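Local coordinates for protein beta-lactamase (Burkholderia cenocepacia, PDB 5E2G) that probably hydrolyses beta-lactams to substituted beta-amino acids, as a member of the class C beta-lactamase family, at residues Thr48-Thr53 / Arg193-Ala198; Leu57-Ser62 / Pro207-Glu212; Leu267-Tyr272 / Val324-Ala329; Ala308-Lys313 / Ala350-Leu355. All coordinates share one frame; numbering follows the deposited sequence.

How the contacts relate
Contacts 1 and 2 are neighbours. The backbone of Asp196 in contact 1 bonds to that of Leu57 in contact 2, with O to N at 2.7 Å, and Tyr197 reaches Glu59. Contacts 3 and 4 belong to the main antiparallel sheet, and their centres lie about 8 Å apart. Strand 309-316 runs between 270-273 and 321-327, so contact 3 spans the strand that contact 4 ties to helix 344-357. The probable active site joins contacts 2 and 4: Ser62 CB packs 3.6 Å from Lys313 NZ. Ser62 is probably the SxxK serine and Lys313 the lysine of the accompanying KTG motif. Contact 1 is peripheral, its centre about 30 Å from that of contact 3.

Contact 1 of 4, residues Thr48-Thr53 / Arg193-Ala198; sequences TGKPVT and RMADYA
Lys50 reaches over to Ala195 and bonds to its backbone oxygen. The tight part of the contact is this one hydrogen bond, with Lys50 NZ 2.8 Å from Ala195 O. The ammonium nitrogen is tilted 20° from the carbonyl plane, and the C=O...N angle is 146°. Just behind it, Lys50 CE lies 3.7 Å from Ala195 O. The side chain leaves with CG anti to the backbone N (chi1 -173°) and bends at chi3, which brings NZ to the carbonyl. The receiving carbonyl belongs to two overlapping type I turns: Asp196 N bonds to Arg193 O at 2.9 Å, and Tyr197 N to Met194 O at 3.3 Å. Met194 is a selenomethionine. The contact thus joins two surface loops, one between strands 35-42 and 58-59, the other between helix 168-180 and strand 200-201. The remainder is loose. Ala195 CB stays 4.4 Å from Lys50 NZ, and both residues are exposed. Asp196 carries the opposite charge, but its OD1 is 5.7 Å from Lys50 NZ, too far for a salt bridge. Backbone bonds from Lys50 to Met44 and from Val52 to Gly42 tie the first loop to the chain before it.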
loop_
_atom_site.group_PDB
_atom_site.type_symbol
_atom_site.label_atom_id
_atom_site.label_comp_id
_atom_site.label_asym_id
_atom_site.label_seq_id
_atom_site.Cartn_x
_atom_site.Cartn_y
_atom_site.Cartn_z
ATOM N N THR A 48 23.549 0.693 -16.008
ATOM C CA THR A 48 23.708 2.063 -16.477
ATOM C C THR A 48 24.209 3.027 -15.411
ATOM O O THR A 48 24.513 4.177 -15.742
ATOM C CB THR A 48 22.385 2.605 -17.027
ATOM O OG1 THR A 48 21.645 3.221 -15.965
ATOM C CG2 THR A 48 21.562 1.479 -17.620
ATOM N N GLY A 49 24.272 2.611 -14.146
ATOM C CA GLY A 49 24.857 3.427 -13.099
ATOM C C GLY A 49 24.221 4.787 -12.889
ATOM O O GLY A 49 24.795 5.642 -12.210
ATOM N N LYS A 50 23.042 4.994 -13.459
ATOM C CA LYS A 50 22.353 6.273 -13.331
ATOM C C LYS A 50 21.851 6.462 -11.899
ATOM O O LYS A 50 21.257 5.541 -11.329
ATOM C CB LYS A 50 21.196 6.335 -14.329
ATOM C CG LYS A 50 20.503 7.686 -14.392
ATOM C CD LYS A 50 19.690 7.846 -15.672
ATOM C CE LYS A 50 18.522 6.878 -15.708
ATOM N NZ LYS A 50 17.661 7.084 -16.906
ATOM N N PRO A 51 22.069 7.624 -11.288
ATOM C CA PRO A 51 21.760 7.786 -9.865
ATOM C C PRO A 51 20.277 8.003 -9.611
ATOM O O PRO A 51 19.519 8.454 -10.472
ATOM C CB PRO A 51 22.559 9.031 -9.476
ATOM C CG PRO A 51 22.595 9.824 -10.722
ATOM C CD PRO A 51 22.700 8.830 -11.848
ATOM N N VAL A 52 19.878 7.681 -8.382
ATOM C CA VAL A 52 18.513 7.930 -7.955
ATOM C C VAL A 52 18.309 9.431 -7.826
ATOM O O VAL A 52 19.077 10.118 -7.140
ATOM C CB VAL A 52 18.219 7.202 -6.635
ATOM C CG1 VAL A 52 16.858 7.581 -6.123
ATOM C CG2 VAL A 52 18.315 5.698 -6.813
ATOM N N THR A 53 17.288 9.952 -8.507
ATOM C CA THR A 53 16.976 11.376 -8.469
ATOM C C THR A 53 15.523 11.592 -8.074
ATOM O O THR A 53 14.834 10.644 -7.686
ATOM C CB THR A 53 17.245 12.039 -9.825
ATOM O OG1 THR A 53 16.478 11.384 -10.845
ATOM C CG2 THR A 53 18.722 11.972 -10.183
ATOM N N ARG A 193 8.354 8.390 -19.861
ATOM C CA ARG A 193 8.773 8.145 -18.489
ATOM C C ARG A 193 9.526 6.837 -18.300
ATOM O O ARG A 193 9.973 6.565 -17.182
ATOM C CB ARG A 193 7.562 8.145 -17.554
ATOM C CG ARG A 193 6.789 9.430 -17.537
ATOM C CD ARG A 193 7.560 10.526 -16.858
ATOM N NE ARG A 193 6.815 11.773 -16.922
ATOM C CZ ARG A 193 6.856 12.600 -17.957
ATOM N NH1 ARG A 193 7.617 12.306 -19.003
ATOM N NH2 ARG A 193 6.146 13.719 -17.948
HETATM N N MSE A 194 9.659 6.010 -19.333
HETATM C CA MSE A 194 10.345 4.733 -19.146
HETATM C C MSE A 194 11.785 4.968 -18.697
HETATM O O MSE A 194 12.383 4.121 -18.036
HETATM C CB MSE A 194 10.325 3.891 -20.420
HETATM C CG MSE A 194 9.051 3.094 -20.654
HETATM SE SE MSE A 194 8.499 1.945 -19.157
HETATM C CE MSE A 194 10.195 1.103 -18.676
ATOM N N ALA A 195 12.330 6.137 -19.045
ATOM C CA ALA A 195 13.694 6.478 -18.660
ATOM C C ALA A 195 13.843 6.710 -17.165
ATOM O O ALA A 195 14.958 6.608 -16.647
ATOM C CB ALA A 195 14.161 7.723 -19.417
ATOM N N ASP A 196 12.755 7.033 -16.470
ATOM C CA ASP A 196 12.773 7.257 -15.029
ATOM C C ASP A 196 12.631 5.975 -14.216
ATOM O O ASP A 196 12.830 6.013 -12.999
ATOM C CB ASP A 196 11.646 8.219 -14.626
ATOM C CG ASP A 196 11.738 9.568 -15.320
ATOM O OD1 ASP A 196 12.834 9.929 -15.803
ATOM O OD2 ASP A 196 10.710 10.278 -15.363
ATOM N N TYR A 197 12.303 4.854 -14.858
ATOM C CA TYR A 197 11.882 3.630 -14.182
ATOM C C TYR A 197 13.117 2.867 -13.723
ATOM O O TYR A 197 13.869 2.341 -14.546
ATOM C CB TYR A 197 11.025 2.810 -15.144
ATOM C CG TYR A 197 10.206 1.670 -14.571
ATOM C CD1 TYR A 197 10.509 1.092 -13.345
ATOM C CD2 TYR A 197 9.127 1.158 -15.286
ATOM C CE1 TYR A 197 9.758 0.035 -12.846
ATOM C CE2 TYR A 197 8.374 0.109 -14.797
ATOM C CZ TYR A 197 8.693 -0.450 -13.578
ATOM O OH TYR A 197 7.940 -1.494 -13.098
ATOM N N ALA A 198 13.324 2.798 -12.409
ATOM C CA ALA A 198 14.481 2.105 -11.871
ATOM C C ALA A 198 14.420 0.617 -12.207
ATOM O O ALA A 198 13.367 0.071 -12.540
ATOM C CB ALA A 198 14.569 2.300 -10.359
#

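Contact 2 of 4, residues Leu57-Ser62 / Pro207-Glu212; sequences LFEIGS and PVRMTE
Glu59 OE2 lies against the backbone of Arg209 and Met210 and is hydrogen-bonded to Tyr197 OH. Met210 N is 3.2 Å from Glu59 OE2, and Arg209 CA is 3.5 Å from the same oxygen. The setting is the approach to the probable active site of the serine beta-lactamase fold. Strand 58-59 pairs with strand 223-224 and leads to Ser62, the serine of an SxxK pattern. Glu59 is buried. With chi1 at -44° its CG sits beside the backbone N, and the chain then runs extended toward 207-212. The other carboxylate oxygen, OE1, bonds to the hydroxyl of Thr317, so polar partners hold both oxygens and fix the group. Arg209 offers aliphatic carbon here rather than charge, with its CB 3.5 Å from Glu59 OE2. Its NE is 5.5 Å from Glu59 OE2, so the two do not form a salt bridge. The guanidinium group instead bonds to the backbone oxygens of Tyr197 and Ala198 and makes a cation-pi contact with the Tyr197 ring. The side chains of Glu59 and Met210, a selenomethionine, pass alongside each other, pointing opposite ways. Met210 CG lies 3.4 Å from Glu59 OE1.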
loop_
_atom_site.group_PDB
_atom_site.type_symbol
_atom_site.label_atom_id
_atom_site.label_comp_id
_atom_site.label_asym_id
_atom_site.label_seq_id
_atom_site.Cartn_x
_atom_site.Cartn_y
_atom_site.Cartn_z
ATOM N N LEU A 57 11.494 6.127 -10.600
ATOM C CA LEU A 57 10.291 5.349 -10.306
ATOM C C LEU A 57 10.649 4.014 -9.659
ATOM O O LEU A 57 11.551 3.308 -10.131
ATOM C CB LEU A 57 9.470 5.107 -11.578
ATOM C CG LEU A 57 8.860 6.324 -12.291
ATOM C CD1 LEU A 57 8.422 5.970 -13.715
ATOM C CD2 LEU A 57 7.685 6.906 -11.511
ATOM N N PHE A 58 9.933 3.674 -8.584
ATOM C CA PHE A 58 10.035 2.393 -7.903
ATOM C C PHE A 58 8.678 1.698 -7.913
ATOM O O PHE A 58 7.635 2.354 -7.850
ATOM C CB PHE A 58 10.485 2.559 -6.449
ATOM C CG PHE A 58 11.822 3.219 -6.287
ATOM C CD1 PHE A 58 11.947 4.599 -6.358
ATOM C CD2 PHE A 58 12.953 2.465 -6.026
ATOM C CE1 PHE A 58 13.172 5.208 -6.201
ATOM C CE2 PHE A 58 14.185 3.077 -5.861
ATOM C CZ PHE A 58 14.291 4.452 -5.954
ATOM N N GLU A 59 8.694 0.366 -7.991
ATOM C CA GLU A 59 7.485 -0.423 -7.776
ATOM C C GLU A 59 7.244 -0.564 -6.276
ATOM O O GLU A 59 8.137 -0.985 -5.536
ATOM C CB GLU A 59 7.611 -1.809 -8.408
ATOM C CG GLU A 59 8.203 -1.810 -9.798
ATOM C CD GLU A 59 8.563 -3.199 -10.295
ATOM O OE1 GLU A 59 8.433 -4.175 -9.524
ATOM O OE2 GLU A 59 8.989 -3.309 -11.464
ATOM N N ILE A 60 6.038 -0.219 -5.824
ATOM C CA ILE A 60 5.738 -0.234 -4.397
ATOM C C ILE A 60 4.944 -1.472 -3.987
ATOM O O ILE A 60 4.507 -1.568 -2.837
ATOM C CB ILE A 60 5.027 1.061 -3.954
ATOM C CG1 ILE A 60 3.681 1.245 -4.653
ATOM C CG2 ILE A 60 5.913 2.259 -4.219
ATOM C CD1 ILE A 60 2.912 2.458 -4.145
ATOM N N GLY A 61 4.770 -2.433 -4.887
ATOM C CA GLY A 61 4.115 -3.676 -4.502
ATOM C C GLY A 61 2.743 -3.438 -3.892
ATOM O O GLY A 61 1.937 -2.650 -4.401
ATOM N N SER A 62 2.488 -4.111 -2.767
ATOM C CA SER A 62 1.182 -4.083 -2.120
ATOM C C SER A 62 0.829 -2.734 -1.517
ATOM O O SER A 62 -0.321 -2.540 -1.117
ATOM C CB SER A 62 1.115 -5.155 -1.041
ATOM O OG SER A 62 1.172 -6.452 -1.605
ATOM N N PRO A 207 18.591 -8.760 -12.452
ATOM C CA PRO A 207 17.704 -7.623 -12.679
ATOM C C PRO A 207 16.322 -8.082 -13.093
ATOM O O PRO A 207 16.154 -9.091 -13.781
ATOM C CB PRO A 207 18.392 -6.863 -13.815
ATOM C CG PRO A 207 19.120 -7.911 -14.552
ATOM C CD PRO A 207 19.576 -8.913 -13.531
ATOM N N VAL A 208 15.324 -7.303 -12.684
ATOM C CA VAL A 208 13.937 -7.704 -12.871
ATOM C C VAL A 208 13.038 -6.480 -12.753
ATOM O O VAL A 208 13.315 -5.564 -11.983
ATOM C CB VAL A 208 13.557 -8.800 -11.849
ATOM C CG1 VAL A 208 13.681 -8.274 -10.421
ATOM C CG2 VAL A 208 12.176 -9.327 -12.116
ATOM N N ARG A 209 11.980 -6.456 -13.565
ATOM C CA ARG A 209 10.834 -5.592 -13.321
ATOM C C ARG A 209 9.589 -6.464 -13.339
ATOM O O ARG A 209 9.685 -7.696 -13.330
ATOM C CB ARG A 209 10.731 -4.454 -14.333
ATOM C CG ARG A 209 11.710 -3.316 -14.100
ATOM C CD ARG A 209 11.473 -2.178 -15.071
ATOM N NE ARG A 209 12.571 -1.217 -15.084
ATOM C CZ ARG A 209 13.605 -1.269 -15.917
ATOM N NH1 ARG A 209 13.688 -2.242 -16.813
ATOM N NH2 ARG A 209 14.556 -0.346 -15.854
HETATM N N MSE A 210 8.428 -5.841 -13.413
HETATM C CA MSE A 210 7.174 -6.497 -13.061
HETATM C C MSE A 210 6.541 -7.398 -14.110
HETATM O O MSE A 210 6.467 -7.049 -15.292
HETATM C CB MSE A 210 6.160 -5.424 -12.700
HETATM C CG MSE A 210 5.740 -5.391 -11.271
HETATM SE SE MSE A 210 4.508 -3.909 -11.177
HETATM C CE MSE A 210 3.312 -4.412 -12.634
ATOM N N THR A 211 6.053 -8.547 -13.653
ATOM C CA THR A 211 5.175 -9.390 -14.452
ATOM C C THR A 211 3.735 -9.079 -14.067
ATOM O O THR A 211 3.397 -9.061 -12.880
ATOM C CB THR A 211 5.471 -10.880 -14.247
ATOM O OG1 THR A 211 5.056 -11.286 -12.939
ATOM C CG2 THR A 211 6.946 -11.170 -14.403
ATOM N N GLU A 212 2.893 -8.840 -15.073
ATOM C CA GLU A 212 1.547 -8.302 -14.868
ATOM C C GLU A 212 0.498 -9.400 -15.028
ATOM O O GLU A 212 -0.033 -9.621 -16.116
ATOM C CB GLU A 212 1.286 -7.159 -15.835
ATOM C CG GLU A 212 2.267 -6.007 -15.722
ATOM C CD GLU A 212 2.133 -5.019 -16.870
ATOM O OE1 GLU A 212 2.458 -3.822 -16.690
ATOM O OE2 GLU A 212 1.693 -5.443 -17.960
#

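Contact 3 of 4, residues Leu267-Tyr272 / Val324-Ala329; sequences LIWEQY and VAFVPA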
loop_
_atom_site.group_PDB
_atom_site.type_symbol
_atom_site.label_atom_id
_atom_site.label_comp_id
_atom_site.label_asym_id
_atom_site.label_seq_id
_atom_site.Cartn_x
_atom_site.Cartn_y
_atom_site.Cartn_z
ATOM N N LEU A 267 -8.860 -0.294 6.255
ATOM C CA LEU A 267 -9.065 -0.612 4.846
ATOM C C LEU A 267 -7.688 -0.616 4.209
ATOM O O LEU A 267 -7.138 0.436 3.877
ATOM C CB LEU A 267 -10.004 0.380 4.172
ATOM C CG LEU A 267 -10.588 -0.152 2.857
ATOM C CD1 LEU A 267 -11.467 -1.378 3.104
ATOM C CD2 LEU A 267 -11.379 0.917 2.115
ATOM N N ILE A 268 -7.121 -1.815 4.085
ATOM C CA ILE A 268 -5.777 -2.079 3.580
ATOM C C ILE A 268 -4.706 -1.605 4.558
ATOM O O ILE A 268 -3.792 -2.369 4.878
ATOM C CB ILE A 268 -5.557 -1.479 2.179
ATOM C CG1 ILE A 268 -6.483 -2.164 1.167
ATOM C CG2 ILE A 268 -4.091 -1.637 1.762
ATOM C CD1 ILE A 268 -6.265 -3.670 1.068
ATOM N N TRP A 269 -4.786 -0.358 5.027
ATOM C CA TRP A 269 -3.848 0.099 6.048
ATOM C C TRP A 269 -3.885 -0.811 7.273
ATOM O O TRP A 269 -4.895 -1.447 7.572
ATOM C CB TRP A 269 -4.160 1.524 6.495
ATOM C CG TRP A 269 -3.929 2.560 5.457
ATOM C CD1 TRP A 269 -4.878 3.277 4.803
ATOM C CD2 TRP A 269 -2.659 3.015 4.957
ATOM N NE1 TRP A 269 -4.284 4.156 3.926
ATOM C CE2 TRP A 269 -2.923 4.012 3.999
ATOM C CE3 TRP A 269 -1.325 2.674 5.231
ATOM C CZ2 TRP A 269 -1.905 4.676 3.308
ATOM C CZ3 TRP A 269 -0.314 3.328 4.544
ATOM C CH2 TRP A 269 -0.610 4.321 3.591
ATOM N N GLU A 270 -2.770 -0.860 7.988
ATOM C CA GLU A 270 -2.645 -1.627 9.218
ATOM C C GLU A 270 -2.102 -0.700 10.296
ATOM O O GLU A 270 -1.258 0.153 10.011
ATOM C CB GLU A 270 -1.729 -2.842 8.991
ATOM C CG GLU A 270 -2.143 -3.669 7.760
ATOM C CD GLU A 270 -0.984 -4.400 7.092
ATOM O OE1 GLU A 270 0.165 -4.273 7.569
ATOM O OE2 GLU A 270 -1.225 -5.106 6.088
ATOM N N GLN A 271 -2.600 -0.829 11.526
ATOM C CA GLN A 271 -2.282 0.179 12.527
ATOM C C GLN A 271 -2.114 -0.438 13.904
ATOM O O GLN A 271 -2.485 -1.591 14.153
ATOM C CB GLN A 271 -3.351 1.275 12.577
ATOM C CG GLN A 271 -4.568 0.882 13.345
ATOM C CD GLN A 271 -5.641 1.945 13.353
ATOM O OE1 GLN A 271 -6.502 1.948 14.227
ATOM N NE2 GLN A 271 -5.607 2.844 12.391
ATOM N N TYR A 272 -1.529 0.360 14.795
ATOM C CA TYR A 272 -1.220 -0.019 16.167
ATOM C C TYR A 272 -1.414 1.214 17.031
ATOM O O TYR A 272 -1.222 2.336 16.546
ATOM C CB TYR A 272 0.221 -0.548 16.295
ATOM C CG TYR A 272 0.543 -1.632 15.295
ATOM C CD1 TYR A 272 0.350 -2.969 15.607
ATOM C CD2 TYR A 272 1.002 -1.314 14.025
ATOM C CE1 TYR A 272 0.613 -3.963 14.690
ATOM C CE2 TYR A 272 1.268 -2.303 13.093
ATOM C CZ TYR A 272 1.078 -3.626 13.431
ATOM O OH TYR A 272 1.338 -4.610 12.510
ATOM N N VAL A 324 5.972 2.162 4.365
ATOM C CA VAL A 324 5.319 3.434 4.637
ATOM C C VAL A 324 4.807 3.409 6.068
ATOM O O VAL A 324 4.122 2.463 6.455
ATOM C CB VAL A 324 4.145 3.678 3.676
ATOM C CG1 VAL A 324 3.420 4.945 4.064
ATOM C CG2 VAL A 324 4.633 3.723 2.225
ATOM N N ALA A 325 5.110 4.447 6.846
ATOM C CA ALA A 325 4.610 4.509 8.215
ATOM C C ALA A 325 4.460 5.959 8.641
ATOM O O ALA A 325 5.315 6.788 8.326
ATOM C CB ALA A 325 5.538 3.773 9.192
ATOM N N PHE A 326 3.389 6.264 9.372
ATOM C CA PHE A 326 3.189 7.643 9.798
ATOM C C PHE A 326 2.324 7.677 11.051
ATOM O O PHE A 326 1.659 6.699 11.399
ATOM C CB PHE A 326 2.579 8.493 8.671
ATOM C CG PHE A 326 1.265 7.984 8.162
ATOM C CD1 PHE A 326 1.214 6.941 7.253
ATOM C CD2 PHE A 326 0.079 8.555 8.589
ATOM C CE1 PHE A 326 0.001 6.472 6.787
ATOM C CE2 PHE A 326 -1.136 8.089 8.123
ATOM C CZ PHE A 326 -1.174 7.048 7.222
ATOM N N VAL A 327 2.380 8.809 11.747
ATOM C CA VAL A 327 1.668 9.009 13.009
ATOM C C VAL A 327 0.909 10.324 12.903
ATOM O O VAL A 327 1.496 11.388 13.140
ATOM C CB VAL A 327 2.624 9.017 14.218
ATOM C CG1 VAL A 327 1.848 9.197 15.502
ATOM C CG2 VAL A 327 3.449 7.741 14.290
ATOM N N PRO A 328 -0.377 10.309 12.545
ATOM C CA PRO A 328 -1.093 11.582 12.329
ATOM C C PRO A 328 -1.002 12.565 13.491
ATOM O O PRO A 328 -0.825 13.768 13.263
ATOM C CB PRO A 328 -2.536 11.118 12.084
ATOM C CG PRO A 328 -2.392 9.746 11.511
ATOM C CD PRO A 328 -1.208 9.137 12.212
ATOM N N ALA A 329 -1.099 12.085 14.734
ATOM C CA ALA A 329 -1.083 12.989 15.877
ATOM C C ALA A 329 0.242 13.720 16.002
ATOM O O ALA A 329 0.271 14.864 16.470
ATOM C CB ALA A 329 -1.381 12.223 17.165
#
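Trp269, just before strand 270-273, points toward Val324 and Phe326. All three side chains are buried, and they touch through carbon atoms. Along the first part of the Trp269 side chain, CB at 3.9 Å and CE3 at 3.8 Å pass CG2 of Ile311, a methyl on the intervening strand that sits over one face of the indole. A chi1 of -68° directs the ring along this course, past Ile311 and on to strand 321-327. There its outer atoms, CZ3 and CH2 of Trp269, straddle CE1 of Phe326, each at 3.9 Å. The Phe326 atom lies over the same indole face as the isoleucine methyl, offset toward the rim. Phe326 and Trp269 form an edge-to-face (T-shaped) pair: the edge of Phe326 points at the six-membered ring of Trp269, the ring centroids are 5.4 Å apart and the planes meet at 85°. At the edge of the indole, near its plane, Val324 CG1 is 4.1 Å from Trp269 CZ3. The contact bridges strand 309-316 on one face of the central antiparallel sheet of the beta-lactamase fold. Helix 226-235 lies against this cluster, with Val233 touching both Val324 and Phe326. Trp269 also meets Thr66 of helix 64-77, which carries the lysine of the SxxK pattern, and pairs edge-to-face with His254. Phe326 CG stands between the backbone N and the carbonyl carbon (chi1 58°), and from there the ring edge reaches across to the indole.

Contact 4 of 4, residues Ala308-Lys313 / Ala350-Leu355; sequences ATWINK and AAYRIL
Strand 309-313 and helix 350-355 run at 139° to each other, with their axes 12.4 Å apart at closest approach. The nearest CA atoms are those of Trp310 and Tyr352, 10.1 Å apart. Trp310 fills this gap. A chi1 near 174° swings its indole toward the helix, and the six-membered ring meets the helix at several points. CH2 of Trp310 lies 4.0 Å from Tyr352 CA. The same Trp310 CH2 is 4.0 Å from CD1 of Leu355, one helical turn after Ala351. At the indole edge, near its plane, Ala351 C is 4.3 Å from Trp310 CH2. The contact seats the C-terminal helix 344-357 on one face of the main antiparallel sheet, part of the alpha/beta architecture of serine beta-lactamases. Ala325 of the neighbouring strand and Leu281 of helix 278-284 also touch Trp310. The Tyr352 ring is inclined at 47° to the indole, with CD1 of Tyr352 4.1 Å from CZ3 of Trp310. This pair is neither a stack nor a T-shape. The polar ends are satisfied outside the contact: Trp310 NE1 bonds to the hydroxyl of Tyr323, and Tyr352 OH to the backbone oxygen of Val276.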
loop_
_atom_site.group_PDB
_atom_site.type_symbol
_atom_site.label_atom_id
_atom_site.label_comp_id
_atom_site.label_asym_id
_atom_site.label_seq_id
_atom_site.Cartn_x
_atom_site.Cartn_y
_atom_site.Cartn_z
ATOM N N ALA A 308 -3.813 9.087 17.188
ATOM C CA ALA A 308 -2.816 8.515 18.086
ATOM C C ALA A 308 -2.495 7.067 17.717
ATOM O O ALA A 308 -2.577 6.168 18.563
ATOM C CB ALA A 308 -3.303 8.609 19.534
ATOM N N THR A 309 -2.119 6.829 16.460
ATOM C CA THR A 309 -1.822 5.482 15.993
ATOM C C THR A 309 -0.562 5.494 15.142
ATOM O O THR A 309 -0.144 6.532 14.631
ATOM C CB THR A 309 -2.990 4.888 15.187
ATOM O OG1 THR A 309 -3.475 5.851 14.249
ATOM C CG2 THR A 309 -4.107 4.546 16.088
ATOM N N TRP A 310 0.060 4.325 15.032
ATOM C CA TRP A 310 1.116 4.061 14.061
ATOM C C TRP A 310 0.466 3.307 12.907
ATOM O O TRP A 310 0.034 2.165 13.076
ATOM C CB TRP A 310 2.248 3.250 14.686
ATOM C CG TRP A 310 3.332 2.797 13.704
ATOM C CD1 TRP A 310 3.206 1.877 12.700
ATOM C CD2 TRP A 310 4.710 3.221 13.681
ATOM N NE1 TRP A 310 4.408 1.717 12.047
ATOM C CE2 TRP A 310 5.342 2.533 12.628
ATOM C CE3 TRP A 310 5.463 4.123 14.444
ATOM C CZ2 TRP A 310 6.690 2.720 12.318
ATOM C CZ3 TRP A 310 6.803 4.303 14.130
ATOM C CH2 TRP A 310 7.399 3.603 13.080
ATOM N N ILE A 311 0.384 3.953 11.750
ATOM C CA ILE A 311 -0.267 3.412 10.564
ATOM C C ILE A 311 0.822 3.080 9.560
ATOM O O ILE A 311 1.694 3.915 9.299
ATOM C CB ILE A 311 -1.265 4.422 9.975
ATOM C CG1 ILE A 311 -2.280 4.855 11.036
ATOM C CG2 ILE A 311 -1.945 3.849 8.741
ATOM C CD1 ILE A 311 -3.109 6.039 10.628
ATOM N N ASN A 312 0.793 1.867 9.009
ATOM C CA ASN A 312 1.859 1.462 8.094
ATOM C C ASN A 312 1.349 0.487 7.036
ATOM O O ASN A 312 0.215 0.006 7.080
ATOM C CB ASN A 312 3.075 0.873 8.851
ATOM C CG ASN A 312 2.784 -0.453 9.555
ATOM O OD1 ASN A 312 1.675 -0.992 9.515
ATOM N ND2 ASN A 312 3.805 -0.987 10.201
ATOM N N LYS A 313 2.214 0.220 6.061
ATOM C CA LYS A 313 1.970 -0.792 5.045
ATOM C C LYS A 313 3.297 -1.157 4.398
ATOM O O LYS A 313 4.105 -0.276 4.101
ATOM C CB LYS A 313 0.990 -0.295 3.978
ATOM C CG LYS A 313 0.703 -1.302 2.886
ATOM C CD LYS A 313 -0.193 -2.401 3.400
ATOM C CE LYS A 313 -0.259 -3.547 2.400
ATOM N NZ LYS A 313 0.944 -4.439 2.478
ATOM N N ALA A 350 14.417 0.357 10.880
ATOM C CA ALA A 350 14.986 1.636 10.472
ATOM C C ALA A 350 13.960 2.759 10.590
ATOM O O ALA A 350 14.275 3.846 11.084
ATOM C CB ALA A 350 15.533 1.524 9.050
ATOM N N ALA A 351 12.723 2.514 10.156
ATOM C CA ALA A 351 11.681 3.520 10.309
ATOM C C ALA A 351 11.461 3.863 11.777
ATOM O O ALA A 351 11.329 5.036 12.140
ATOM C CB ALA A 351 10.385 3.022 9.674
ATOM N N TYR A 352 11.422 2.846 12.635
ATOM C CA TYR A 352 11.197 3.078 14.056
ATOM C C TYR A 352 12.322 3.907 14.658
ATOM O O TYR A 352 12.074 4.834 15.437
ATOM C CB TYR A 352 11.058 1.737 14.777
ATOM C CG TYR A 352 10.522 1.796 16.197
ATOM C CD1 TYR A 352 9.164 1.942 16.443
ATOM C CD2 TYR A 352 11.372 1.661 17.287
ATOM C CE1 TYR A 352 8.666 1.973 17.732
ATOM C CE2 TYR A 352 10.885 1.690 18.586
ATOM C CZ TYR A 352 9.529 1.844 18.803
ATOM O OH TYR A 352 9.049 1.871 20.097
ATOM N N ARG A 353 13.567 3.599 14.301
ATOM C CA ARG A 353 14.689 4.391 14.790
ATOM C C ARG A 353 14.656 5.800 14.214
ATOM O O ARG A 353 14.790 6.782 14.952
ATOM C CB ARG A 353 16.006 3.705 14.442
ATOM C CG ARG A 353 16.126 2.310 15.012
ATOM C CD ARG A 353 17.456 1.686 14.648
ATOM N NE ARG A 353 17.540 0.273 15.019
ATOM C CZ ARG A 353 17.630 -0.724 14.143
ATOM N NH1 ARG A 353 17.650 -0.463 12.838
ATOM N NH2 ARG A 353 17.707 -1.981 14.568
ATOM N N ILE A 354 14.471 5.917 12.897
ATOM C CA ILE A 354 14.442 7.232 12.263
ATOM C C ILE A 354 13.321 8.078 12.849
ATOM O O ILE A 354 13.554 9.184 13.345
ATOM C CB ILE A 354 14.303 7.096 10.740
ATOM C CG1 ILE A 354 15.589 6.547 10.138
ATOM C CG2 ILE A 354 13.988 8.438 10.125
ATOM C CD1 ILE A 354 15.423 6.089 8.717
ATOM N N LEU A 355 12.088 7.566 12.812
ATOM C CA LEU A 355 10.971 8.347 13.340
ATOM C C LEU A 355 11.135 8.637 14.831
ATOM O O LEU A 355 10.718 9.701 15.304
ATOM C CB LEU A 355 9.650 7.633 13.072
ATOM C CG LEU A 355 9.205 7.665 11.610
ATOM C CD1 LEU A 355 7.741 7.288 11.502
ATOM C CD2 LEU A 355 9.472 9.029 10.980
#